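PDB 1ZEL: AbiEi antitoxin C-terminal domain-containing protein from Mycobacterium tuberculosis, which is of unknown biochemical function but contains a winged helix and probably binds DNA, perhaps as the antitoxin of an AbiE-like toxin-antitoxin system. Local coordinates for residues A[115-120]-A[204-209]; A[111-116]-A[181-186]; A[105-110]-A[195-200]; A[235-240]-A[286-291]. All blocks are in the same frame, centred on the assembly; numbering follows the deposited sequence.

In the fold
Helix 106-113 and the loop that leaves it supply the first segment of three contacts. Contact 3 joins the start of that helix to the linker before helix 200-203, closing a loop of 84 residues. Contact 2 lies inside this loop and sets the helix end against the first turn of helix 183-192. Contact 1 starts from the same stretch as contact 2, sharing Tyr115 and Leu116, but runs on to 204-209 and so crosses contact 3. Contact 4 follows in series, pairing helix 228-240 with helix 288-296. Leu207 bridges to it from contact 1, and Trp200 from contact 3 meets Leu287 and Leu291.

Contact 1: residues A[115-120]-A[204-209]. With NA (sodium ion), chain C; FMT (formic acid), chain F.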
loop_
_atom_site.group_PDB
_atom_site.type_symbol
_atom_site.label_atom_id
_atom_site.label_comp_id
_atom_site.label_asym_id
_atom_site.label_seq_id
_atom_site.Cartn_x
_atom_site.Cartn_y
_atom_site.Cartn_z
ATOM N N TYR A 115 11.622 5.073 -3.197
ATOM C CA TYR A 115 11.526 6.201 -4.129
ATOM C C TYR A 115 10.974 7.484 -3.509
ATOM O O TYR A 115 10.737 8.457 -4.232
ATOM C CB TYR A 115 10.729 5.803 -5.386
ATOM C CG TYR A 115 11.189 4.498 -6.003
ATOM C CD1 TYR A 115 10.283 3.483 -6.324
ATOM C CD2 TYR A 115 12.524 4.256 -6.208
ATOM C CE1 TYR A 115 10.723 2.288 -6.862
ATOM C CE2 TYR A 115 12.971 3.045 -6.748
ATOM C CZ TYR A 115 12.069 2.079 -7.065
ATOM O OH TYR A 115 12.496 0.884 -7.579
ATOM N N LEU A 116 10.793 7.522 -2.190
ATOM C CA LEU A 116 10.206 8.700 -1.564
ATOM C C LEU A 116 11.074 9.243 -0.459
ATOM O O LEU A 116 11.590 8.490 0.375
ATOM C CB LEU A 116 8.786 8.420 -1.016
ATOM C CG LEU A 116 7.643 8.029 -1.954
ATOM C CD1 LEU A 116 6.371 7.795 -1.185
ATOM C CD2 LEU A 116 7.389 9.096 -3.012
ATOM N N ASP A 117 11.212 10.563 -0.444
ATOM C CA ASP A 117 11.933 11.276 0.608
ATOM C C ASP A 117 11.314 11.097 1.993
ATOM O O ASP A 117 12.026 10.964 2.985
ATOM C CB ASP A 117 11.981 12.759 0.247
ATOM C CG ASP A 117 12.816 13.023 -1.001
ATOM O OD1 ASP A 117 13.880 12.364 -1.128
ATOM O OD2 ASP A 117 12.415 13.875 -1.837
ATOM N N ARG A 118 9.985 11.083 2.052
ATOM C CA ARG A 118 9.265 11.138 3.321
ATOM C C ARG A 118 8.297 9.992 3.414
ATOM O O ARG A 118 7.645 9.651 2.428
ATOM C CB ARG A 118 8.459 12.444 3.447
ATOM C CG ARG A 118 9.236 13.764 3.298
ATOM C CD ARG A 118 10.527 13.775 4.101
ATOM N NE ARG A 118 10.310 13.726 5.544
ATOM C CZ ARG A 118 11.111 13.088 6.390
ATOM N NH1 ARG A 118 12.164 12.439 5.927
ATOM N NH2 ARG A 118 10.862 13.098 7.694
ATOM N N GLN A 119 8.181 9.410 4.603
ATOM C CA GLN A 119 7.158 8.415 4.828
ATOM C C GLN A 119 5.804 9.034 4.555
ATOM O O GLN A 119 5.487 10.097 5.091
ATOM C CB GLN A 119 7.183 7.857 6.246
ATOM C CG GLN A 119 6.131 6.767 6.449
ATOM C CD GLN A 119 6.133 6.189 7.845
ATOM O OE1 GLN A 119 6.969 6.539 8.669
ATOM N NE2 GLN A 119 5.195 5.272 8.111
ATOM N N PRO A 120 5.001 8.370 3.719
ATOM C CA PRO A 120 3.689 8.916 3.466
ATOM C C PRO A 120 2.744 8.645 4.643
ATOM O O PRO A 120 2.907 7.683 5.405
ATOM C CB PRO A 120 3.246 8.155 2.212
ATOM C CG PRO A 120 3.895 6.841 2.328
ATOM C CD PRO A 120 5.231 7.119 2.975
ATOM N N VAL A 204 9.122 12.612 -7.767
ATOM C CA VAL A 204 9.723 13.019 -9.046
ATOM C C VAL A 204 11.243 13.197 -9.029
ATOM O O VAL A 204 11.863 12.988 -10.063
ATOM C CB VAL A 204 9.016 14.215 -9.752
ATOM C CG1 VAL A 204 7.640 13.788 -10.252
ATOM C CG2 VAL A 204 8.905 15.453 -8.837
ATOM N N PRO A 205 11.849 13.580 -7.881
ATOM C CA PRO A 205 13.322 13.636 -7.864
ATOM C C PRO A 205 13.989 12.272 -7.999
ATOM O O PRO A 205 15.182 12.203 -8.302
ATOM C CB PRO A 205 13.629 14.207 -6.473
ATOM C CG PRO A 205 12.389 14.971 -6.119
ATOM C CD PRO A 205 11.307 14.037 -6.585
ATOM N N HIS A 206 13.227 11.201 -7.779
ATOM C CA HIS A 206 13.763 9.827 -7.764
ATOM C C HIS A 206 13.280 8.957 -8.921
ATOM O O HIS A 206 13.336 7.743 -8.830
ATOM C CB HIS A 206 13.439 9.140 -6.422
ATOM C CG HIS A 206 13.748 10.002 -5.236
ATOM N ND1 HIS A 206 14.972 10.612 -5.065
ATOM C CD2 HIS A 206 12.984 10.393 -4.191
ATOM C CE1 HIS A 206 14.950 11.334 -3.959
ATOM N NE2 HIS A 206 13.757 11.209 -3.405
ATOM N N LEU A 207 12.801 9.570 -10.001
ATOM C CA LEU A 207 12.413 8.809 -11.189
ATOM C C LEU A 207 13.566 8.024 -11.778
ATOM O O LEU A 207 13.353 6.935 -12.285
ATOM C CB LEU A 207 11.804 9.720 -12.275
ATOM C CG LEU A 207 10.438 10.314 -11.953
ATOM C CD1 LEU A 207 9.990 11.154 -13.118
ATOM C CD2 LEU A 207 9.416 9.167 -11.693
ATOM N N ASP A 208 14.786 8.568 -11.751
ATOM C CA ASP A 208 15.928 7.807 -12.300
ATOM C C ASP A 208 16.074 6.451 -11.573
ATOM O O ASP A 208 16.245 5.374 -12.205
ATOM C CB ASP A 208 17.229 8.615 -12.206
ATOM C CG ASP A 208 17.504 9.188 -10.796
ATOM O OD1 ASP A 208 16.728 9.017 -9.817
ATOM O OD2 ASP A 208 18.540 9.854 -10.668
ATOM N N ASP A 209 15.940 6.521 -10.248
ATOM C CA ASP A 209 16.041 5.362 -9.371
ATOM C C ASP A 209 14.946 4.348 -9.731
ATOM O O ASP A 209 15.218 3.161 -9.876
ATOM C CB ASP A 209 15.909 5.822 -7.910
ATOM C CG ASP A 209 16.383 4.777 -6.892
ATOM O OD1 ASP A 209 16.731 3.630 -7.274
ATOM O OD2 ASP A 209 16.426 5.125 -5.692
HETATM NA NA NA C . 16.886 1.774 -8.531
HETATM C C FMT F . 3.025 3.780 4.911
HETATM O O1 FMT F . 3.930 3.599 5.736
HETATM O O2 FMT F . 2.982 3.232 3.799
#
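A histidine-carboxylate hydrogen bond, His206 to Asp117, and a tyrosine ring set against Asp209 join the loop after helix 106-113 to the start of helix 207-212, in a partly buried place. His206 NE2 donates to Asp117 OD1 over 2.6 Å with an N-H...O angle of 148°. The oxygen lies close to the imidazole plane, yet the donor comes from above the carboxylate plane, and the two planes stand 81° apart. The CG of His206, anti to its carbonyl carbon (chi1 -47°), starts the ring toward the loop, where CD2 comes 3.0 Å from Tyr115 O at the ring edge. Pro205 CB lies over the centre of one imidazole face. His206 is also the N-cap residue of helix 207-212, in whose first turn a sodium site begins: the metal is held by Asp209 O at 2.5 Å and Asp209 OD1 at 2.2 Å, with Arg167 and Asp213 completing the site. Tyr115 is a second-shell neighbour. Its CE2 lies 3.8 Å from Asp209 CG, which sits in plane at the ring edge, while its OH is hydrogen-bonded to Asp213, a ligand of the same ion. An aromatic ring with a polar tip suits this boundary between core and metal. Farther along the loop, Gln119 NE2 donates to O1 of formic acid, probably from the crystallisation liquor, at 3.2 Å.

Contact 2: residues A[111-116]-A[181-186]; sequences WHLGYL and LGPEAL
The Tyr115 ring has Leu113 O on one face, 3.8 Å above the plane and displaced toward the rim, and Leu186 CD2 at its edge, 4.0 Å from Tyr115 CD1. Tyr115 and Leu186 run past one another in opposite senses, and the methyl lies near the ring plane. Farther out, Pro183 CB approaches the phenol tip, 3.7 Å from Tyr115 OH; that hydroxyl has its polar partner in Asp213, leaving the carbon contact to van der Waals forces. Leu113 makes the other half of the contact. Its CD1 reaches the peptide joining Gly182 to Pro183, 3.5 Å from Pro183 N and 3.6 Å from Gly182 C, and also touches the proline ring at CD (3.9 Å). Leu113 CG stands beside its own backbone N (chi1 -75°), anti to the carbonyl carbon; both methyls face Pro183 CD from one side, CD2 at 4.1 Å. Branched aliphatic side chains suit so thoroughly buried a seam. One polar atom beside it, Leu181 O, has no partner anywhere in the model. Proline fits the first turn of a helix, where its missing N-H costs no bond, and Gly182 is the N-cap residue whose O accepts from Leu186 N. Gly114, at a phi of 100°, occupies a backbone region that glycine enters easily. The arrangement is that of a helix closed by a Schellman motif, with the last turn of helix 106-113 and the residues just after it packed against the capped first turn of helix 183-192.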
loop_
_atom_site.group_PDB
_atom_site.type_symbol
_atom_site.label_atom_id
_atom_site.label_comp_id
_atom_site.label_asym_id
_atom_site.label_seq_id
_atom_site.Cartn_x
_atom_site.Cartn_y
_atom_site.Cartn_z
ATOM N N TRP A 111 7.299 3.972 -1.162
ATOM C CA TRP A 111 8.040 4.251 0.063
ATOM C C TRP A 111 8.971 3.091 0.395
ATOM O O TRP A 111 10.161 3.277 0.604
ATOM C CB TRP A 111 7.052 4.549 1.211
ATOM C CG TRP A 111 7.621 4.459 2.606
ATOM C CD1 TRP A 111 7.276 3.561 3.578
ATOM C CD2 TRP A 111 8.618 5.316 3.193
ATOM N NE1 TRP A 111 7.989 3.802 4.724
ATOM C CE2 TRP A 111 8.816 4.873 4.518
ATOM C CE3 TRP A 111 9.342 6.418 2.731
ATOM C CZ2 TRP A 111 9.725 5.472 5.380
ATOM C CZ3 TRP A 111 10.267 7.013 3.591
ATOM C CH2 TRP A 111 10.444 6.536 4.901
ATOM N N HIS A 112 8.436 1.876 0.397
ATOM C CA HIS A 112 9.236 0.714 0.756
ATOM C C HIS A 112 10.243 0.313 -0.327
ATOM O O HIS A 112 11.270 -0.277 -0.002
ATOM C CB HIS A 112 8.333 -0.455 1.153
ATOM C CG HIS A 112 7.551 -0.210 2.412
ATOM N ND1 HIS A 112 8.157 -0.036 3.643
ATOM C CD2 HIS A 112 6.216 -0.129 2.634
ATOM C CE1 HIS A 112 7.228 0.169 4.564
ATOM N NE2 HIS A 112 6.040 0.115 3.978
ATOM N N LEU A 113 9.950 0.646 -1.585
ATOM C CA LEU A 113 10.861 0.414 -2.706
ATOM C C LEU A 113 11.965 1.470 -2.705
ATOM O O LEU A 113 13.017 1.291 -3.344
ATOM C CB LEU A 113 10.109 0.463 -4.046
ATOM C CG LEU A 113 9.222 -0.722 -4.447
ATOM C CD1 LEU A 113 8.436 -0.435 -5.749
ATOM C CD2 LEU A 113 10.057 -2.008 -4.559
ATOM N N GLY A 114 11.736 2.555 -1.973
ATOM C CA GLY A 114 12.804 3.544 -1.726
ATOM C C GLY A 114 12.773 4.794 -2.578
ATOM O O GLY A 114 13.756 5.543 -2.612
ATOM N N TYR A 115 11.622 5.073 -3.197
ATOM C CA TYR A 115 11.526 6.201 -4.129
ATOM C C TYR A 115 10.974 7.484 -3.509
ATOM O O TYR A 115 10.737 8.457 -4.232
ATOM C CB TYR A 115 10.729 5.803 -5.386
ATOM C CG TYR A 115 11.189 4.498 -6.003
ATOM C CD1 TYR A 115 10.283 3.483 -6.324
ATOM C CD2 TYR A 115 12.524 4.256 -6.208
ATOM C CE1 TYR A 115 10.723 2.288 -6.862
ATOM C CE2 TYR A 115 12.971 3.045 -6.748
ATOM C CZ TYR A 115 12.069 2.079 -7.065
ATOM O OH TYR A 115 12.496 0.884 -7.579
ATOM N N LEU A 116 10.793 7.522 -2.190
ATOM C CA LEU A 116 10.206 8.700 -1.564
ATOM C C LEU A 116 11.074 9.243 -0.459
ATOM O O LEU A 116 11.590 8.490 0.375
ATOM C CB LEU A 116 8.786 8.420 -1.016
ATOM C CG LEU A 116 7.643 8.029 -1.954
ATOM C CD1 LEU A 116 6.371 7.795 -1.185
ATOM C CD2 LEU A 116 7.389 9.096 -3.012
ATOM N N LEU A 181 3.109 -3.860 -4.591
ATOM C CA LEU A 181 3.434 -3.708 -5.995
ATOM C C LEU A 181 4.933 -3.498 -6.134
ATOM O O LEU A 181 5.555 -2.838 -5.285
ATOM C CB LEU A 181 2.737 -2.472 -6.582
ATOM C CG LEU A 181 1.209 -2.506 -6.697
ATOM C CD1 LEU A 181 0.734 -1.296 -7.516
ATOM C CD2 LEU A 181 0.695 -3.830 -7.263
ATOM N N GLY A 182 5.498 -4.062 -7.188
ATOM C CA GLY A 182 6.873 -3.785 -7.529
ATOM C C GLY A 182 6.975 -2.493 -8.331
ATOM O O GLY A 182 5.972 -1.813 -8.559
ATOM N N PRO A 183 8.199 -2.138 -8.759
ATOM C CA PRO A 183 8.391 -0.864 -9.444
ATOM C C PRO A 183 7.645 -0.800 -10.769
ATOM O O PRO A 183 7.127 0.250 -11.110
ATOM C CB PRO A 183 9.902 -0.797 -9.682
ATOM C CG PRO A 183 10.402 -2.180 -9.536
ATOM C CD PRO A 183 9.461 -2.869 -8.569
ATOM N N GLU A 184 7.600 -1.905 -11.511
ATOM C CA GLU A 184 6.873 -1.897 -12.770
ATOM C C GLU A 184 5.397 -1.619 -12.562
ATOM O O GLU A 184 4.827 -0.761 -13.228
ATOM C CB GLU A 184 7.088 -3.199 -13.550
ATOM C CG GLU A 184 8.550 -3.369 -13.963
ATOM C CD GLU A 184 9.322 -4.281 -13.026
ATOM O OE1 GLU A 184 8.839 -4.507 -11.901
ATOM O OE2 GLU A 184 10.405 -4.772 -13.419
ATOM N N ALA A 185 4.784 -2.306 -11.607
ATOM C CA ALA A 185 3.351 -2.112 -11.384
ATOM C C ALA A 185 3.086 -0.727 -10.812
ATOM O O ALA A 185 2.079 -0.097 -11.139
ATOM C CB ALA A 185 2.767 -3.218 -10.509
ATOM N N LEU A 186 4.008 -0.243 -9.982
ATOM C CA LEU A 186 3.907 1.116 -9.474
ATOM C C LEU A 186 3.945 2.125 -10.619
ATOM O O LEU A 186 3.088 3.007 -10.700
ATOM C CB LEU A 186 5.041 1.409 -8.496
ATOM C CG LEU A 186 5.148 2.869 -8.061
ATOM C CD1 LEU A 186 3.916 3.353 -7.258
ATOM C CD2 LEU A 186 6.409 3.001 -7.285
#

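Contact 3: residues A[105-110]-A[195-200]. With FMT (formic acid), chain F.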
loop_
_atom_site.group_PDB
_atom_site.type_symbol
_atom_site.label_atom_id
_atom_site.label_comp_id
_atom_site.label_asym_id
_atom_site.label_seq_id
_atom_site.Cartn_x
_atom_site.Cartn_y
_atom_site.Cartn_z
ATOM N N ALA A 105 -0.013 -0.300 -2.663
ATOM C CA ALA A 105 0.176 0.355 -3.962
ATOM C C ALA A 105 0.680 1.774 -3.796
ATOM O O ALA A 105 1.039 2.191 -2.687
ATOM C CB ALA A 105 -1.124 0.330 -4.789
ATOM N N GLY A 106 0.716 2.510 -4.904
ATOM C CA GLY A 106 0.974 3.952 -4.881
ATOM C C GLY A 106 2.085 4.338 -3.939
ATOM O O GLY A 106 3.148 3.725 -3.979
ATOM N N ALA A 107 1.810 5.308 -3.058
ATOM C CA ALA A 107 2.807 5.845 -2.132
ATOM C C ALA A 107 3.407 4.824 -1.155
ATOM O O ALA A 107 4.586 4.938 -0.794
ATOM C CB ALA A 107 2.227 7.031 -1.357
ATOM N N SER A 108 2.625 3.830 -0.734
ATOM C CA SER A 108 3.178 2.833 0.188
ATOM C C SER A 108 4.195 1.939 -0.483
ATOM O O SER A 108 5.252 1.676 0.088
ATOM C CB SER A 108 2.071 1.994 0.843
ATOM O OG SER A 108 1.360 2.818 1.770
ATOM N N ALA A 109 3.868 1.465 -1.681
ATOM C CA ALA A 109 4.791 0.683 -2.487
ATOM C C ALA A 109 6.043 1.506 -2.798
ATOM O O ALA A 109 7.156 1.004 -2.653
ATOM C CB ALA A 109 4.138 0.251 -3.774
ATOM N N ALA A 110 5.872 2.763 -3.222
ATOM C CA ALA A 110 7.013 3.633 -3.551
ATOM C C ALA A 110 7.915 3.849 -2.336
ATOM O O ALA A 110 9.156 3.941 -2.453
ATOM C CB ALA A 110 6.504 5.002 -4.072
ATOM N N ALA A 195 -3.791 10.519 -10.789
ATOM C CA ALA A 195 -4.540 11.113 -9.664
ATOM C C ALA A 195 -4.632 10.134 -8.487
ATOM O O ALA A 195 -4.917 10.547 -7.344
ATOM C CB ALA A 195 -5.967 11.564 -10.115
ATOM N N SER A 196 -4.340 8.855 -8.758
ATOM C CA SER A 196 -4.358 7.832 -7.732
ATOM C C SER A 196 -3.145 7.923 -6.830
ATOM O O SER A 196 -3.118 7.300 -5.762
ATOM C CB SER A 196 -4.424 6.435 -8.349
ATOM O OG SER A 196 -3.181 6.080 -8.920
ATOM N N PHE A 197 -2.152 8.707 -7.248
ATOM C CA PHE A 197 -0.906 8.811 -6.497
ATOM C C PHE A 197 -0.777 10.205 -5.889
ATOM O O PHE A 197 -0.975 11.213 -6.575
ATOM C CB PHE A 197 0.277 8.490 -7.406
ATOM C CG PHE A 197 1.597 8.456 -6.694
ATOM C CD1 PHE A 197 2.050 7.292 -6.068
ATOM C CD2 PHE A 197 2.420 9.564 -6.707
ATOM C CE1 PHE A 197 3.310 7.263 -5.430
ATOM C CE2 PHE A 197 3.662 9.553 -6.068
ATOM C CZ PHE A 197 4.114 8.408 -5.443
ATOM N N GLY A 198 -0.465 10.268 -4.599
ATOM C CA GLY A 198 -0.456 11.555 -3.886
ATOM C C GLY A 198 0.853 12.340 -3.916
ATOM O O GLY A 198 0.910 13.445 -4.462
ATOM N N PRO A 199 1.927 11.777 -3.334
ATOM C CA PRO A 199 3.153 12.591 -3.174
ATOM C C PRO A 199 4.061 12.686 -4.421
ATOM O O PRO A 199 5.242 12.310 -4.388
ATOM C CB PRO A 199 3.850 11.919 -1.989
ATOM C CG PRO A 199 3.450 10.441 -2.117
ATOM C CD PRO A 199 2.068 10.422 -2.754
ATOM N N TRP A 200 3.514 13.215 -5.515
ATOM C CA TRP A 200 4.305 13.393 -6.740
ATOM C C TRP A 200 5.596 14.177 -6.526
ATOM O O TRP A 200 6.644 13.789 -7.036
ATOM C CB TRP A 200 3.462 14.044 -7.845
ATOM C CG TRP A 200 2.603 13.051 -8.552
ATOM C CD1 TRP A 200 1.301 12.779 -8.296
ATOM C CD2 TRP A 200 3.012 12.157 -9.588
ATOM N NE1 TRP A 200 0.851 11.792 -9.133
ATOM C CE2 TRP A 200 1.883 11.395 -9.945
ATOM C CE3 TRP A 200 4.208 11.954 -10.273
ATOM C CZ2 TRP A 200 1.918 10.416 -10.951
ATOM C CZ3 TRP A 200 4.248 10.984 -11.270
ATOM C CH2 TRP A 200 3.101 10.237 -11.607
HETATM C C FMT F . 3.025 3.780 4.911
HETATM O O1 FMT F . 3.930 3.599 5.736
HETATM O O2 FMT F . 2.982 3.232 3.799
HETATM O O HOH W 1 -0.668 6.740 -3.425
#
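The first turn of helix 106-113 meets an inverse gamma turn centred on Pro199, just ahead of helix 200-203, with Ala107 against Pro199 and Phe197 against the Gly106-Ala107 peptide. Ala107 CB rests 3.7 Å from Pro199 CD, and Pro199 CG is equally near. Phe197 CG is anti to its backbone N (chi1 -175°), and the ring projects CE1 to within 3.5 Å of Gly106 C and 3.4 Å of Ala107 N. Ala110 CB touches the same corner of the ring near its plane, 4.1 Å from Phe197 CE1. Pro199 CD lies above one face of the ring, toward the rim. Small residues suit the helix side of this seam: Gly106 has a positive phi of 43°, a backbone region easy for glycine, while the methyls of Ala107 and Ala110, about one helical turn apart, offer small apolar surfaces to Pro199 and Phe197. A water accepts from Ala107 N at 2.9 Å and makes a long, weak bond to Ser196 O. Ser108, pointing away from this seam, donates through OG to the formic acid that also binds Tyr87 and Gln119. Across the two segments the adhesion is therefore apolar, with no direct hydrogen bond, and the water supplies a partner for a first-turn amide lying beside the Phe197 ring.

Contact 4: residues A[235-240]-A[286-291]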
loop_
_atom_site.group_PDB
_atom_site.type_symbol
_atom_site.label_atom_id
_atom_site.label_comp_id
_atom_site.label_asym_id
_atom_site.label_seq_id
_atom_site.Cartn_x
_atom_site.Cartn_y
_atom_site.Cartn_z
ATOM N N SER A 235 5.912 5.769 -20.894
ATOM C CA SER A 235 7.090 5.941 -21.728
ATOM C C SER A 235 7.791 7.256 -21.431
ATOM O O SER A 235 9.032 7.315 -21.392
ATOM C CB SER A 235 6.743 5.820 -23.209
ATOM O OG SER A 235 6.132 4.574 -23.447
ATOM N N TYR A 236 7.000 8.306 -21.208
ATOM C CA TYR A 236 7.526 9.597 -20.778
ATOM C C TYR A 236 8.220 9.543 -19.401
ATOM O O TYR A 236 9.202 10.254 -19.165
ATOM C CB TYR A 236 6.384 10.613 -20.716
ATOM C CG TYR A 236 6.839 11.992 -20.328
ATOM C CD1 TYR A 236 7.621 12.751 -21.191
ATOM C CD2 TYR A 236 6.473 12.551 -19.104
ATOM C CE1 TYR A 236 8.041 14.034 -20.852
ATOM C CE2 TYR A 236 6.898 13.836 -18.755
ATOM C CZ TYR A 236 7.680 14.565 -19.628
ATOM O OH TYR A 236 8.086 15.836 -19.285
ATOM N N LEU A 237 7.698 8.726 -18.487
ATOM C CA LEU A 237 8.395 8.484 -17.202
ATOM C C LEU A 237 9.772 7.834 -17.417
ATOM O O LEU A 237 10.769 8.234 -16.792
ATOM C CB LEU A 237 7.504 7.665 -16.225
ATOM C CG LEU A 237 6.286 8.430 -15.638
ATOM C CD1 LEU A 237 5.404 7.484 -14.818
ATOM C CD2 LEU A 237 6.682 9.648 -14.779
ATOM N N LEU A 238 9.865 6.881 -18.342
ATOM C CA LEU A 238 11.180 6.321 -18.665
ATOM C C LEU A 238 12.129 7.407 -19.134
ATOM O O LEU A 238 13.277 7.446 -18.704
ATOM C CB LEU A 238 11.101 5.201 -19.701
ATOM C CG LEU A 238 10.405 3.896 -19.285
ATOM C CD1 LEU A 238 10.618 2.794 -20.310
ATOM C CD2 LEU A 238 10.867 3.432 -17.931
ATOM N N ASP A 239 11.625 8.270 -20.024
ATOM C CA ASP A 239 12.383 9.383 -20.591
ATOM C C ASP A 239 12.849 10.299 -19.465
ATOM O O ASP A 239 14.033 10.615 -19.355
ATOM C CB ASP A 239 11.477 10.136 -21.592
ATOM C CG ASP A 239 12.254 11.085 -22.505
ATOM O OD1 ASP A 239 12.738 12.096 -22.002
ATOM O OD2 ASP A 239 12.374 10.800 -23.721
ATOM N N SER A 240 11.902 10.693 -18.617
ATOM C CA SER A 240 12.160 11.537 -17.456
ATOM C C SER A 240 13.150 10.933 -16.446
ATOM O O SER A 240 13.867 11.676 -15.760
ATOM C CB SER A 240 10.829 11.862 -16.767
ATOM O OG SER A 240 9.964 12.517 -17.699
ATOM N N GLU A 286 2.099 18.496 -17.466
ATOM C CA GLU A 286 1.711 19.546 -16.526
ATOM C C GLU A 286 2.122 19.204 -15.102
ATOM O O GLU A 286 1.830 19.939 -14.143
ATOM C CB GLU A 286 0.207 19.775 -16.617
ATOM C CG GLU A 286 -0.214 20.128 -18.020
ATOM C CD GLU A 286 -1.699 20.341 -18.196
ATOM O OE1 GLU A 286 -2.481 20.088 -17.250
ATOM O OE2 GLU A 286 -2.082 20.777 -19.305
ATOM N N LEU A 287 2.868 18.117 -14.973
ATOM C CA LEU A 287 3.124 17.542 -13.667
ATOM C C LEU A 287 4.590 17.286 -13.340
ATOM O O LEU A 287 5.095 17.825 -12.375
ATOM C CB LEU A 287 2.314 16.253 -13.504
ATOM C CG LEU A 287 2.520 15.370 -12.269
ATOM C CD1 LEU A 287 2.034 16.075 -11.028
ATOM C CD2 LEU A 287 1.723 14.101 -12.507
ATOM N N VAL A 288 5.249 16.434 -14.112
ATOM C CA VAL A 288 6.565 15.949 -13.735
ATOM C C VAL A 288 7.593 17.088 -13.774
ATOM O O VAL A 288 8.131 17.470 -12.728
ATOM C CB VAL A 288 6.974 14.727 -14.577
ATOM C CG1 VAL A 288 8.427 14.328 -14.316
ATOM C CG2 VAL A 288 6.041 13.536 -14.250
ATOM N N VAL A 289 7.821 17.663 -14.956
ATOM C CA VAL A 289 8.762 18.799 -15.090
ATOM C C VAL A 289 8.321 20.058 -14.297
ATOM O O VAL A 289 9.116 20.630 -13.543
ATOM C CB VAL A 289 9.141 19.055 -16.577
ATOM C CG1 VAL A 289 10.181 20.164 -16.700
ATOM C CG2 VAL A 289 9.710 17.784 -17.176
ATOM N N PRO A 290 7.042 20.452 -14.390
ATOM C CA PRO A 290 6.571 21.554 -13.532
ATOM C C PRO A 290 6.811 21.395 -12.013
ATOM O O PRO A 290 7.132 22.391 -11.344
ATOM C CB PRO A 290 5.068 21.594 -13.824
ATOM C CG PRO A 290 4.963 21.051 -15.194
ATOM C CD PRO A 290 5.962 19.959 -15.264
ATOM N N LEU A 291 6.643 20.186 -11.463
ATOM C CA LEU A 291 7.037 19.925 -10.073
ATOM C C LEU A 291 8.536 20.036 -9.863
ATOM O O LEU A 291 8.964 20.607 -8.865
ATOM C CB LEU A 291 6.595 18.546 -9.575
ATOM C CG LEU A 291 5.121 18.405 -9.219
ATOM C CD1 LEU A 291 4.839 16.987 -8.810
ATOM C CD2 LEU A 291 4.682 19.388 -8.122
#
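Tyr236 O is gripped by two donors of one residue: Ser240 N at 2.8 Å and Ser240 OG, also 2.8 Å from Tyr236 O, reach it from opposite faces of its carbonyl plane. The first is the ordinary helical bond; the second folds the serine hydroxyl back onto its own helix, as serine readily does, so that OG also lies above one face of the Tyr236 ring, toward its rim. Against this paired surface comes Val288, whose CG1 is 4.1 Å from Ser240 OG while its CB meets Tyr236 CE2 obliquely at 4.3 Å. The other methyl, Val288 CG2, touches Leu237 CD2 at 4.0 Å. With chi1 at 172°, valine puts CG1 anti to its backbone N, and the two branches divide between serine and leucine. Tyr236 crosses Val289 at about a right angle, OH to CG2 at 3.3 Å, a close approach. That hydroxyl is hydrogen-bonded to Asp285, which also accepts from the amides of Leu287, Val288 and Val289, tying the tyrosine to the beginning of the partner helix. Leu207 packs beside the seam, touching Leu237, Ser240 and Val288. This is helix-on-helix packing, the last turns of helix 228-240 against the opening turn of the C-terminal helix 288-296.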